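Mgp-operon protein 3 (Mycoplasma pneumoniae, PDB 6RJ1) probably acts as a surface adhesin: an immunodominant, membrane-anchored protein (P40/P90) that takes part in cell adhesion of a human pathogen and may recognise sugars. Local coordinates at residues P137-Q141 / Q712-D716; V57-R63 / D110-Y114; Y732-P736 / S774-F778; R227-K231 / K251-W256. Residues are numbered along the deposited sequence.

Contact 1 of 4, residues P137-Q141 / Q712-D716; sequences PYVKQ and QSTSD
A surface contact between two loops, this pairing shows how irregular segments far apart in sequence can be joined largely by one aromatic ring. Residues 137-141 follow strand 125-135 of the eight-stranded sheet, and residues 712-716 run on from helix 701-712; together they bury 197 Å². The first segment is extended. In the second, Ser713 and Thr714 are extended, then Ser715 (51/-88) and Asp716 (28/-127) take positive phi. Lys140 CA lies 5.9 Å from Ser715 CA. Tyr138 CA lies 7.1 Å from Thr714 CA. Tyr138, with chi1 t and chi2 near 90°, points toward the second loop and lies along its backbone: Thr714 CA sits over one ring face, Tyr138 CE2 is 3.2 Å from Ser715 N, and Tyr138 OH is 3.5 Å from Ser715 CB. Lys140 CD is 3.4 Å from Ser715 OG. The Lys140 NZ to Ser715 OG hydrogen bond (3.5 Å) is weak; the main partner of the ammonium is Thr77 O. Asn78 links both sides, both weakly: its O accepts from Tyr138 OH and its ND2 donates to Thr714 O. The chemistry implies a junction held mainly by ring-to-backbone van der Waals contact, with slight polar reinforcement.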
loop_
_atom_site.group_PDB
_atom_site.type_symbol
_atom_site.label_atom_id
_atom_site.label_comp_id
_atom_site.label_asym_id
_atom_site.label_seq_id
_atom_site.Cartn_x
_atom_site.Cartn_y
_atom_site.Cartn_z
ATOM N N PRO A 137 9.946 -16.320 1.936
ATOM C CA PRO A 137 9.540 -16.917 0.649
ATOM C C PRO A 137 10.716 -17.648 -0.008
ATOM O O PRO A 137 11.865 -17.421 0.388
ATOM C CB PRO A 137 9.085 -15.713 -0.172
ATOM C CG PRO A 137 9.804 -14.564 0.413
ATOM C CD PRO A 137 9.920 -14.844 1.875
ATOM N N TYR A 138 10.442 -18.541 -0.978
ATOM C CA TYR A 138 11.528 -19.264 -1.624
ATOM C C TYR A 138 12.030 -18.589 -2.907
ATOM O O TYR A 138 11.242 -18.181 -3.759
ATOM C CB TYR A 138 11.168 -20.738 -1.865
ATOM C CG TYR A 138 12.301 -21.556 -2.449
ATOM C CD1 TYR A 138 13.230 -22.189 -1.627
ATOM C CD2 TYR A 138 12.449 -21.698 -3.824
ATOM C CE1 TYR A 138 14.283 -22.935 -2.162
ATOM C CE2 TYR A 138 13.517 -22.408 -4.370
ATOM C CZ TYR A 138 14.421 -23.040 -3.536
ATOM O OH TYR A 138 15.448 -23.764 -4.086
ATOM N N VAL A 139 13.362 -18.509 -3.034
ATOM C CA VAL A 139 14.081 -17.998 -4.200
ATOM C C VAL A 139 15.407 -18.757 -4.302
ATOM O O VAL A 139 16.235 -18.691 -3.394
ATOM C CB VAL A 139 14.188 -16.450 -4.293
ATOM C CG1 VAL A 139 14.941 -15.838 -3.114
ATOM C CG2 VAL A 139 14.793 -16.019 -5.622
ATOM N N LYS A 140 15.553 -19.558 -5.366
ATOM C CA LYS A 140 16.703 -20.439 -5.564
ATOM C C LYS A 140 17.967 -19.677 -5.949
ATOM O O LYS A 140 17.948 -18.891 -6.898
ATOM C CB LYS A 140 16.347 -21.561 -6.568
ATOM C CG LYS A 140 17.496 -22.452 -7.050
ATOM C CD LYS A 140 17.647 -22.342 -8.578
ATOM C CE LYS A 140 18.724 -23.220 -9.168
ATOM N NZ LYS A 140 18.299 -24.643 -9.257
ATOM N N GLN A 141 19.063 -19.918 -5.193
ATOM C CA GLN A 141 20.388 -19.343 -5.441
ATOM C C GLN A 141 20.871 -19.978 -6.733
ATOM O O GLN A 141 20.908 -21.207 -6.832
ATOM C CB GLN A 141 21.341 -19.644 -4.280
ATOM C CG GLN A 141 22.039 -18.398 -3.776
ATOM C CD GLN A 141 23.042 -18.696 -2.700
ATOM O OE1 GLN A 141 24.249 -18.549 -2.904
ATOM N NE2 GLN A 141 22.568 -19.096 -1.520
ATOM N N GLN A 712 5.117 -23.495 -1.312
ATOM C CA GLN A 712 5.745 -24.748 -0.882
ATOM C C GLN A 712 6.615 -25.414 -1.953
ATOM O O GLN A 712 7.398 -26.307 -1.618
ATOM C CB GLN A 712 4.686 -25.727 -0.336
ATOM C CG GLN A 712 4.657 -25.835 1.202
ATOM C CD GLN A 712 4.396 -24.534 1.955
ATOM O OE1 GLN A 712 5.280 -23.989 2.631
ATOM N NE2 GLN A 712 3.175 -24.018 1.876
ATOM N N SER A 713 6.507 -24.965 -3.219
ATOM C CA SER A 713 7.293 -25.478 -4.342
ATOM C C SER A 713 8.756 -25.046 -4.199
ATOM O O SER A 713 9.040 -23.860 -3.986
ATOM C CB SER A 713 6.715 -24.990 -5.667
ATOM O OG SER A 713 7.374 -25.588 -6.770
ATOM N N THR A 714 9.677 -26.030 -4.289
ATOM C CA THR A 714 11.123 -25.842 -4.161
ATOM C C THR A 714 11.812 -25.902 -5.512
ATOM O O THR A 714 12.092 -26.987 -6.016
ATOM C CB THR A 714 11.731 -26.805 -3.123
ATOM O OG1 THR A 714 11.166 -28.112 -3.274
ATOM C CG2 THR A 714 11.539 -26.317 -1.703
ATOM N N SER A 715 12.086 -24.715 -6.085
ATOM C CA SER A 715 12.735 -24.461 -7.379
ATOM C C SER A 715 12.084 -25.254 -8.527
ATOM O O SER A 715 11.152 -24.750 -9.159
ATOM C CB SER A 715 14.247 -24.684 -7.295
ATOM O OG SER A 715 14.896 -24.334 -8.508
ATOM N N ASP A 716 12.550 -26.503 -8.751
ATOM C CA ASP A 716 12.101 -27.482 -9.745
ATOM C C ASP A 716 11.473 -26.859 -11.032
ATOM O O ASP A 716 12.094 -25.999 -11.672
ATOM C CB ASP A 716 11.162 -28.544 -9.100
ATOM C CG ASP A 716 10.060 -28.024 -8.182
ATOM O OD1 ASP A 716 9.417 -27.007 -8.531
ATOM O OD2 ASP A 716 9.831 -28.644 -7.123
#

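Contact 2 of 4, residues V57-R63 / D110-Y114; sequences VRSALVR and DFASY
Phe111, Val57 and Val62 contribute about half of the 413 Å² buried here, where a sheet pairing opens into a turn. Val57, on strand 52-59, forms an antiparallel hydrogen-bonded pair with Tyr114 at the start of strand 114-121: Val57 N to Tyr114 O and Tyr114 N to Val57 O are both 2.9 Å. On that shared face Val57 CG2 meets Tyr114 CB at 4.0 Å. Beyond the pair the backbones part. A type I turn from Ser59 to Val62, reinforced by an ST turn (Leu61 N to Ser59 OG, 3.0 Å), faces an Asx turn (Ala112 N to Asp110 OD1, 3.1 Å) with Phe111 in the left-handed region (57/36). Ser59 OG also bonds to Ser39 OG, and Asp110 OD2 forms a salt bridge with Lys133. The Phe111 ring, chi1 m, takes a CH-pi contact from Leu61 CB, 3.8 Å from its centroid and over the face. Val62 CB lies 3.3 Å from Phe111 O. Water 1 joins Ser59 N (2.8 Å), Phe111 O (3.1 Å) and Ser113 OG (2.8 Å), which also bonds to Thr455; water 2 joins Arg63 N (3.0 Å) to Asp110 O (2.7 Å). Where direct pairing stops, bridging water thus satisfies backbone polar groups while apolar side chains close the gap.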
loop_
_atom_site.group_PDB
_atom_site.type_symbol
_atom_site.label_atom_id
_atom_site.label_comp_id
_atom_site.label_asym_id
_atom_site.label_seq_id
_atom_site.Cartn_x
_atom_site.Cartn_y
_atom_site.Cartn_z
ATOM N N VAL A 57 2.557 -12.304 16.084
ATOM C CA VAL A 57 3.657 -11.696 16.837
ATOM C C VAL A 57 4.946 -11.607 16.011
ATOM O O VAL A 57 5.252 -12.521 15.239
ATOM C CB VAL A 57 3.911 -12.397 18.214
ATOM C CG1 VAL A 57 2.770 -12.151 19.201
ATOM C CG2 VAL A 57 4.190 -13.889 18.049
ATOM N N ARG A 58 5.717 -10.536 16.222
ATOM C CA ARG A 58 6.995 -10.312 15.555
ATOM C C ARG A 58 8.028 -9.763 16.532
ATOM O O ARG A 58 7.655 -9.194 17.547
ATOM C CB ARG A 58 6.824 -9.394 14.321
ATOM C CG ARG A 58 6.509 -7.948 14.634
ATOM C CD ARG A 58 6.145 -7.170 13.391
ATOM N NE ARG A 58 5.676 -5.825 13.736
ATOM C CZ ARG A 58 5.242 -4.933 12.857
ATOM N NH1 ARG A 58 5.210 -5.227 11.563
ATOM N NH2 ARG A 58 4.839 -3.739 13.264
ATOM N N SER A 59 9.318 -9.926 16.231
ATOM C CA SER A 59 10.395 -9.438 17.089
ATOM C C SER A 59 11.295 -8.482 16.333
ATOM O O SER A 59 11.612 -8.734 15.168
ATOM C CB SER A 59 11.207 -10.605 17.648
ATOM O OG SER A 59 12.491 -10.208 18.097
ATOM N N ALA A 60 11.733 -7.397 17.010
ATOM C CA ALA A 60 12.644 -6.386 16.454
ATOM C C ALA A 60 14.080 -6.946 16.346
ATOM O O ALA A 60 14.993 -6.261 15.873
ATOM C CB ALA A 60 12.625 -5.141 17.323
ATOM N N LEU A 61 14.272 -8.191 16.790
ATOM C CA LEU A 61 15.562 -8.854 16.735
ATOM C C LEU A 61 15.701 -9.739 15.507
ATOM O O LEU A 61 16.760 -10.338 15.322
ATOM C CB LEU A 61 15.839 -9.649 18.021
ATOM C CG LEU A 61 16.181 -8.832 19.265
ATOM C CD1 LEU A 61 16.129 -9.701 20.492
ATOM C CD2 LEU A 61 17.542 -8.168 19.152
ATOM N N VAL A 62 14.649 -9.822 14.663
ATOM C CA VAL A 62 14.678 -10.622 13.438
ATOM C C VAL A 62 15.710 -10.029 12.458
ATOM O O VAL A 62 15.766 -8.811 12.302
ATOM C CB VAL A 62 13.265 -10.825 12.813
ATOM C CG1 VAL A 62 12.722 -9.555 12.153
ATOM C CG2 VAL A 62 13.254 -11.995 11.837
ATOM N N ARG A 63 16.569 -10.878 11.871
ATOM C CA ARG A 63 17.575 -10.445 10.905
ATOM C C ARG A 63 17.525 -11.325 9.662
ATOM O O ARG A 63 17.531 -12.548 9.778
ATOM C CB ARG A 63 18.988 -10.381 11.528
ATOM C CG ARG A 63 19.184 -9.237 12.535
ATOM C CD ARG A 63 18.946 -7.848 11.949
ATOM N NE ARG A 63 19.177 -6.781 12.925
ATOM C CZ ARG A 63 18.289 -6.371 13.830
ATOM N NH1 ARG A 63 17.091 -6.941 13.903
ATOM N NH2 ARG A 63 18.594 -5.389 14.671
ATOM N N ASP A 110 16.156 -17.510 15.329
ATOM C CA ASP A 110 16.045 -16.599 14.193
ATOM C C ASP A 110 15.102 -15.408 14.445
ATOM O O ASP A 110 15.092 -14.474 13.643
ATOM C CB ASP A 110 15.575 -17.377 12.956
ATOM C CG ASP A 110 14.419 -18.344 13.176
ATOM O OD1 ASP A 110 13.465 -17.979 13.901
ATOM O OD2 ASP A 110 14.475 -19.460 12.631
ATOM N N PHE A 111 14.297 -15.464 15.539
ATOM C CA PHE A 111 13.297 -14.465 15.945
ATOM C C PHE A 111 12.248 -14.209 14.847
ATOM O O PHE A 111 11.772 -13.085 14.683
ATOM C CB PHE A 111 13.930 -13.155 16.455
ATOM C CG PHE A 111 14.935 -13.311 17.572
ATOM C CD1 PHE A 111 16.275 -13.515 17.295
ATOM C CD2 PHE A 111 14.545 -13.204 18.905
ATOM C CE1 PHE A 111 17.208 -13.633 18.327
ATOM C CE2 PHE A 111 15.483 -13.312 19.936
ATOM C CZ PHE A 111 16.806 -13.521 19.640
ATOM N N ALA A 112 11.878 -15.277 14.108
ATOM C CA ALA A 112 10.874 -15.242 13.046
ATOM C C ALA A 112 9.503 -14.903 13.622
ATOM O O ALA A 112 9.242 -15.152 14.801
ATOM C CB ALA A 112 10.811 -16.592 12.352
ATOM N N SER A 113 8.621 -14.352 12.791
ATOM C CA SER A 113 7.263 -14.040 13.202
ATOM C C SER A 113 6.428 -15.315 13.350
ATOM O O SER A 113 6.671 -16.312 12.664
ATOM C CB SER A 113 6.617 -13.096 12.205
ATOM O OG SER A 113 7.361 -11.892 12.120
ATOM N N TYR A 114 5.462 -15.287 14.269
ATOM C CA TYR A 114 4.599 -16.437 14.513
ATOM C C TYR A 114 3.137 -16.081 14.514
ATOM O O TYR A 114 2.755 -14.963 14.868
ATOM C CB TYR A 114 4.932 -17.105 15.861
ATOM C CG TYR A 114 6.200 -17.920 15.850
ATOM C CD1 TYR A 114 6.193 -19.253 15.445
ATOM C CD2 TYR A 114 7.407 -17.370 16.270
ATOM C CE1 TYR A 114 7.363 -20.011 15.434
ATOM C CE2 TYR A 114 8.584 -18.114 16.259
ATOM C CZ TYR A 114 8.560 -19.436 15.841
ATOM O OH TYR A 114 9.728 -20.164 15.827
HETATM O O HOH W 1 9.591 -11.173 13.732
HETATM O O HOH W 2 17.312 -13.811 12.241
#

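Contact 3 of 4, residues Y732-P736 / S774-F778; sequences YLPVP and SLLNF
An extended loop segment meets one that is bent at Ser774 and Leu775 and extended from Leu776 on, in a buried contact of an adhesin whose MgpC family belongs to the beta-propeller clan. Residues 732-736 leave the mixed sheet that holds strand 723-732, with Pro734, Val735 and Pro736 in polyproline II-like conformation (Val735 -71/152). Residues 774-778 lead into the antiparallel sheet begun by strand 779-786, so the contact closes the connection between the two sheets and buries 250 Å². The general principle is that a branched side chain can pack on a bare run of backbone. At Ser774 the carbonyl faces Val735, with Ser774 O 3.5 Å from Val735 CG2, and also accepts from water 3 (2.7 Å), which donates in turn to Pro736 O at 2.7 Å; the hydroxyl of Ser774 bonds to Ser740. The CA-to-CB bonds of Leu775 and Leu776 point away from Val735; the Leu775 side chain touches helix 666-673. Leu775 O is 3.4 Å from Val735 CG2, and Leu776 O, which also accepts from Arg806, is 3.4 Å from Val735 CG1. In register, Asn777 CA lies 5.2 Å from Val735 CA. The Asn777 amide, chi1 t, is oriented at both ends: Asn777 OD1 accepts from Phe778 N (2.9 Å) and from Arg806 N, while Asn777 ND2 donates to Leu733 O at 2.7 Å, with an N-H...O angle of 160°.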
loop_
_atom_site.group_PDB
_atom_site.type_symbol
_atom_site.label_atom_id
_atom_site.label_comp_id
_atom_site.label_asym_id
_atom_site.label_seq_id
_atom_site.Cartn_x
_atom_site.Cartn_y
_atom_site.Cartn_z
ATOM N N TYR A 732 -8.657 3.598 -10.138
ATOM C CA TYR A 732 -7.903 4.825 -9.977
ATOM C C TYR A 732 -8.527 5.615 -8.835
ATOM O O TYR A 732 -9.712 5.962 -8.873
ATOM C CB TYR A 732 -7.891 5.600 -11.303
ATOM C CG TYR A 732 -7.316 6.997 -11.250
ATOM C CD1 TYR A 732 -5.993 7.216 -10.868
ATOM C CD2 TYR A 732 -8.064 8.093 -11.670
ATOM C CE1 TYR A 732 -5.448 8.502 -10.863
ATOM C CE2 TYR A 732 -7.528 9.374 -11.678
ATOM C CZ TYR A 732 -6.220 9.575 -11.282
ATOM O OH TYR A 732 -5.722 10.849 -11.318
ATOM N N LEU A 733 -7.733 5.831 -7.789
ATOM C CA LEU A 733 -8.166 6.523 -6.586
ATOM C C LEU A 733 -7.127 7.591 -6.180
ATOM O O LEU A 733 -6.272 7.332 -5.335
ATOM C CB LEU A 733 -8.403 5.469 -5.478
ATOM C CG LEU A 733 -9.142 5.886 -4.222
ATOM C CD1 LEU A 733 -10.498 6.479 -4.541
ATOM C CD2 LEU A 733 -9.304 4.699 -3.296
ATOM N N PRO A 734 -7.174 8.786 -6.809
ATOM C CA PRO A 734 -6.193 9.829 -6.477
ATOM C C PRO A 734 -6.479 10.533 -5.156
ATOM O O PRO A 734 -7.592 10.421 -4.656
ATOM C CB PRO A 734 -6.331 10.801 -7.652
ATOM C CG PRO A 734 -7.741 10.677 -8.060
ATOM C CD PRO A 734 -8.106 9.245 -7.862
ATOM N N VAL A 735 -5.500 11.295 -4.609
ATOM C CA VAL A 735 -5.724 12.104 -3.398
ATOM C C VAL A 735 -6.647 13.279 -3.750
ATOM O O VAL A 735 -6.598 13.752 -4.894
ATOM C CB VAL A 735 -4.442 12.654 -2.716
ATOM C CG1 VAL A 735 -3.844 11.644 -1.762
ATOM C CG2 VAL A 735 -3.415 13.176 -3.712
ATOM N N PRO A 736 -7.454 13.813 -2.807
ATOM C CA PRO A 736 -8.261 14.989 -3.142
ATOM C C PRO A 736 -7.343 16.147 -3.523
ATOM O O PRO A 736 -6.359 16.407 -2.833
ATOM C CB PRO A 736 -9.011 15.281 -1.839
ATOM C CG PRO A 736 -8.967 14.031 -1.082
ATOM C CD PRO A 736 -7.649 13.430 -1.397
ATOM N N SER A 774 0.613 16.035 0.270
ATOM C CA SER A 774 -0.752 16.077 -0.279
ATOM C C SER A 774 -0.726 15.450 -1.675
ATOM O O SER A 774 -1.517 15.821 -2.548
ATOM C CB SER A 774 -1.242 17.523 -0.359
ATOM O OG SER A 774 -0.398 18.278 -1.212
ATOM N N LEU A 775 0.199 14.495 -1.868
ATOM C CA LEU A 775 0.504 13.858 -3.135
ATOM C C LEU A 775 0.169 12.377 -3.175
ATOM O O LEU A 775 -0.290 11.887 -4.212
ATOM C CB LEU A 775 2.022 14.038 -3.367
ATOM C CG LEU A 775 2.618 14.333 -4.761
ATOM C CD1 LEU A 775 3.672 13.322 -5.114
ATOM C CD2 LEU A 775 1.584 14.473 -5.853
ATOM N N LEU A 776 0.456 11.654 -2.082
ATOM C CA LEU A 776 0.302 10.205 -2.026
ATOM C C LEU A 776 -0.936 9.757 -1.309
ATOM O O LEU A 776 -1.225 10.238 -0.210
ATOM C CB LEU A 776 1.548 9.542 -1.401
ATOM C CG LEU A 776 2.909 10.071 -1.846
ATOM C CD1 LEU A 776 3.994 9.604 -0.927
ATOM C CD2 LEU A 776 3.214 9.711 -3.294
ATOM N N ASN A 777 -1.668 8.822 -1.926
ATOM C CA ASN A 777 -2.861 8.265 -1.313
ATOM C C ASN A 777 -2.497 7.138 -0.352
ATOM O O ASN A 777 -1.436 6.529 -0.472
ATOM C CB ASN A 777 -3.906 7.846 -2.344
ATOM C CG ASN A 777 -5.321 7.967 -1.828
ATOM O OD1 ASN A 777 -5.576 8.182 -0.642
ATOM N ND2 ASN A 777 -6.284 7.828 -2.705
ATOM N N PHE A 778 -3.356 6.904 0.631
ATOM C CA PHE A 778 -3.150 5.897 1.661
ATOM C C PHE A 778 -4.492 5.246 1.977
ATOM O O PHE A 778 -5.510 5.921 1.986
ATOM C CB PHE A 778 -2.521 6.580 2.891
ATOM C CG PHE A 778 -2.594 5.852 4.208
ATOM C CD1 PHE A 778 -1.638 4.907 4.551
ATOM C CD2 PHE A 778 -3.572 6.165 5.137
ATOM C CE1 PHE A 778 -1.683 4.260 5.784
ATOM C CE2 PHE A 778 -3.615 5.514 6.370
ATOM C CZ PHE A 778 -2.669 4.566 6.683
HETATM O O HOH W 3 -3.801 17.245 -2.932
#

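Contact 4 of 4, residues R227-K231 / K251-W256; sequences RAYRK and KDESSW
Where a short strand meets the start of a helix, hydrogen bonds may lie within each segment and none across. Tyr229 and Arg230 are extended (-118/123, -129/154); Asp252 (-71/79) centres an inverse gamma turn, and the helix begins at Glu253. The backbones come closest at Tyr229 and Lys251 (CA-CA 4.5 Å), where Lys251 CA makes a CA-H...O contact with Tyr229 O at 3.6 Å. Van der Waals contact centres on Arg230, chi1 and chi2 both m, which swings its guanidinium onto the helix: Glu253 CG lies over one face, 3.6 Å from Arg230 NE, while Arg230 NH1 sits over the Trp256 ring, 3.4 Å from Trp256 CG. The guanidinium is held by backbone carbonyls, Arg230 NH2 donating to Tyr229 O (3.0 Å) and to Gly250 O. Polar order on the other segment comes from Asp252, whose OD1 accepts from Ser255 N at 3.0 Å and OD2 from Ser255 OG at 2.7 Å. These features amount to a classic aspartate N-cap, opening helix 253-267 beside strand 229-230 of the mixed sheet.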
loop_
_atom_site.group_PDB
_atom_site.type_symbol
_atom_site.label_atom_id
_atom_site.label_comp_id
_atom_site.label_asym_id
_atom_site.label_seq_id
_atom_site.Cartn_x
_atom_site.Cartn_y
_atom_site.Cartn_z
ATOM N N ARG A 227 15.585 10.889 -2.053
ATOM C CA ARG A 227 15.248 9.792 -1.133
ATOM C C ARG A 227 15.981 8.525 -1.546
ATOM O O ARG A 227 16.111 8.236 -2.743
ATOM C CB ARG A 227 13.739 9.499 -1.100
ATOM C CG ARG A 227 12.809 10.690 -1.315
ATOM C CD ARG A 227 11.803 10.871 -0.190
ATOM N NE ARG A 227 11.057 9.643 0.060
ATOM C CZ ARG A 227 10.901 9.086 1.252
ATOM N NH1 ARG A 227 10.241 7.950 1.374
ATOM N NH2 ARG A 227 11.393 9.669 2.335
ATOM N N ALA A 228 16.488 7.788 -0.555
ATOM C CA ALA A 228 17.267 6.592 -0.793
ATOM C C ALA A 228 16.500 5.456 -1.446
ATOM O O ALA A 228 15.342 5.198 -1.115
ATOM C CB ALA A 228 17.902 6.121 0.492
ATOM N N TYR A 229 17.165 4.813 -2.412
ATOM C CA TYR A 229 16.763 3.603 -3.103
ATOM C C TYR A 229 17.867 2.645 -2.728
ATOM O O TYR A 229 19.053 2.976 -2.885
ATOM C CB TYR A 229 16.707 3.804 -4.622
ATOM C CG TYR A 229 15.441 4.486 -5.079
ATOM C CD1 TYR A 229 14.261 3.764 -5.263
ATOM C CD2 TYR A 229 15.413 5.858 -5.310
ATOM C CE1 TYR A 229 13.085 4.392 -5.673
ATOM C CE2 TYR A 229 14.247 6.497 -5.724
ATOM C CZ TYR A 229 13.084 5.761 -5.909
ATOM O OH TYR A 229 11.936 6.403 -6.322
ATOM N N ARG A 230 17.511 1.516 -2.122
ATOM C CA ARG A 230 18.552 0.602 -1.680
ATOM C C ARG A 230 18.325 -0.831 -2.144
ATOM O O ARG A 230 17.188 -1.241 -2.392
ATOM C CB ARG A 230 18.724 0.666 -0.139
ATOM C CG ARG A 230 19.197 2.005 0.432
ATOM C CD ARG A 230 20.686 2.234 0.256
ATOM N NE ARG A 230 21.132 3.521 0.802
ATOM C CZ ARG A 230 21.169 4.661 0.111
ATOM N NH1 ARG A 230 21.582 5.781 0.690
ATOM N NH2 ARG A 230 20.779 4.690 -1.159
ATOM N N LYS A 231 19.428 -1.589 -2.255
ATOM C CA LYS A 231 19.408 -3.003 -2.596
ATOM C C LYS A 231 19.005 -3.791 -1.335
ATOM O O LYS A 231 19.052 -3.257 -0.224
ATOM C CB LYS A 231 20.768 -3.456 -3.132
ATOM C CG LYS A 231 21.032 -3.029 -4.571
ATOM C CD LYS A 231 22.076 -3.921 -5.235
ATOM C CE LYS A 231 22.113 -3.696 -6.723
ATOM N NZ LYS A 231 23.030 -4.647 -7.405
ATOM N N LYS A 251 19.847 6.472 -5.463
ATOM C CA LYS A 251 20.336 5.087 -5.464
ATOM C C LYS A 251 21.817 4.980 -5.136
ATOM O O LYS A 251 22.288 3.891 -4.814
ATOM C CB LYS A 251 19.994 4.361 -6.774
ATOM C CG LYS A 251 20.752 4.815 -8.022
ATOM C CD LYS A 251 20.491 3.831 -9.161
ATOM C CE LYS A 251 21.141 4.194 -10.461
ATOM N NZ LYS A 251 22.592 3.889 -10.457
ATOM N N ASP A 252 22.542 6.105 -5.205
ATOM C CA ASP A 252 23.979 6.182 -4.962
ATOM C C ASP A 252 24.347 5.978 -3.480
ATOM O O ASP A 252 24.644 6.934 -2.758
ATOM C CB ASP A 252 24.547 7.493 -5.540
ATOM C CG ASP A 252 26.053 7.591 -5.661
ATOM O OD1 ASP A 252 26.760 6.719 -5.096
ATOM O OD2 ASP A 252 26.531 8.555 -6.297
ATOM N N GLU A 253 24.362 4.699 -3.062
ATOM C CA GLU A 253 24.695 4.234 -1.714
ATOM C C GLU A 253 26.149 4.567 -1.360
ATOM O O GLU A 253 26.413 4.944 -0.217
ATOM C CB GLU A 253 24.426 2.720 -1.593
ATOM C CG GLU A 253 24.352 2.195 -0.168
ATOM C CD GLU A 253 25.673 1.886 0.510
ATOM O OE1 GLU A 253 26.482 1.122 -0.068
ATOM O OE2 GLU A 253 25.900 2.408 1.626
ATOM N N SER A 254 27.080 4.427 -2.333
ATOM C CA SER A 254 28.508 4.701 -2.139
ATOM C C SER A 254 28.761 6.154 -1.726
ATOM O O SER A 254 29.439 6.374 -0.723
ATOM C CB SER A 254 29.312 4.337 -3.381
ATOM O OG SER A 254 30.700 4.323 -3.078
ATOM N N SER A 255 28.164 7.133 -2.451
ATOM C CA SER A 255 28.269 8.560 -2.131
ATOM C C SER A 255 27.678 8.866 -0.752
ATOM O O SER A 255 28.229 9.703 -0.029
ATOM C CB SER A 255 27.578 9.408 -3.188
ATOM O OG SER A 255 28.297 9.384 -4.408
ATOM N N TRP A 256 26.579 8.168 -0.379
ATOM C CA TRP A 256 25.945 8.319 0.923
ATOM C C TRP A 256 26.914 7.863 2.012
ATOM O O TRP A 256 27.279 8.663 2.867
ATOM C CB TRP A 256 24.618 7.541 1.004
ATOM C CG TRP A 256 23.872 7.805 2.283
ATOM C CD1 TRP A 256 23.911 7.059 3.424
ATOM C CD2 TRP A 256 23.087 8.964 2.589
ATOM N NE1 TRP A 256 23.165 7.660 4.408
ATOM C CE2 TRP A 256 22.644 8.830 3.922
ATOM C CE3 TRP A 256 22.703 10.101 1.859
ATOM C CZ2 TRP A 256 21.837 9.793 4.545
ATOM C CZ3 TRP A 256 21.900 11.049 2.472
ATOM C CH2 TRP A 256 21.459 10.881 3.793
#

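In the fold
Taken together, the four contacts illustrate how a large, loop-rich protein joins loops, strands and helices; contacts 1 and 3 link parts of different sheets. Contact 2 starts at the pairing of strands 52-59 and 114-121 in the eight-stranded sheet and runs into the loops beyond; contact 1 lies at the exit of that sheet's strand 125-135, their centres 22 Å apart. Contact 1 also reaches the loop leading to strand 723-732; contact 3 begins where that strand ends, yet its centre is 36 Å away. Contact 4 belongs to the same mixed sheet as strand 723-732, through strand 229-230, and approaches contact 3 to about 7 Å between nearest atoms, the closest of any pair, without touching.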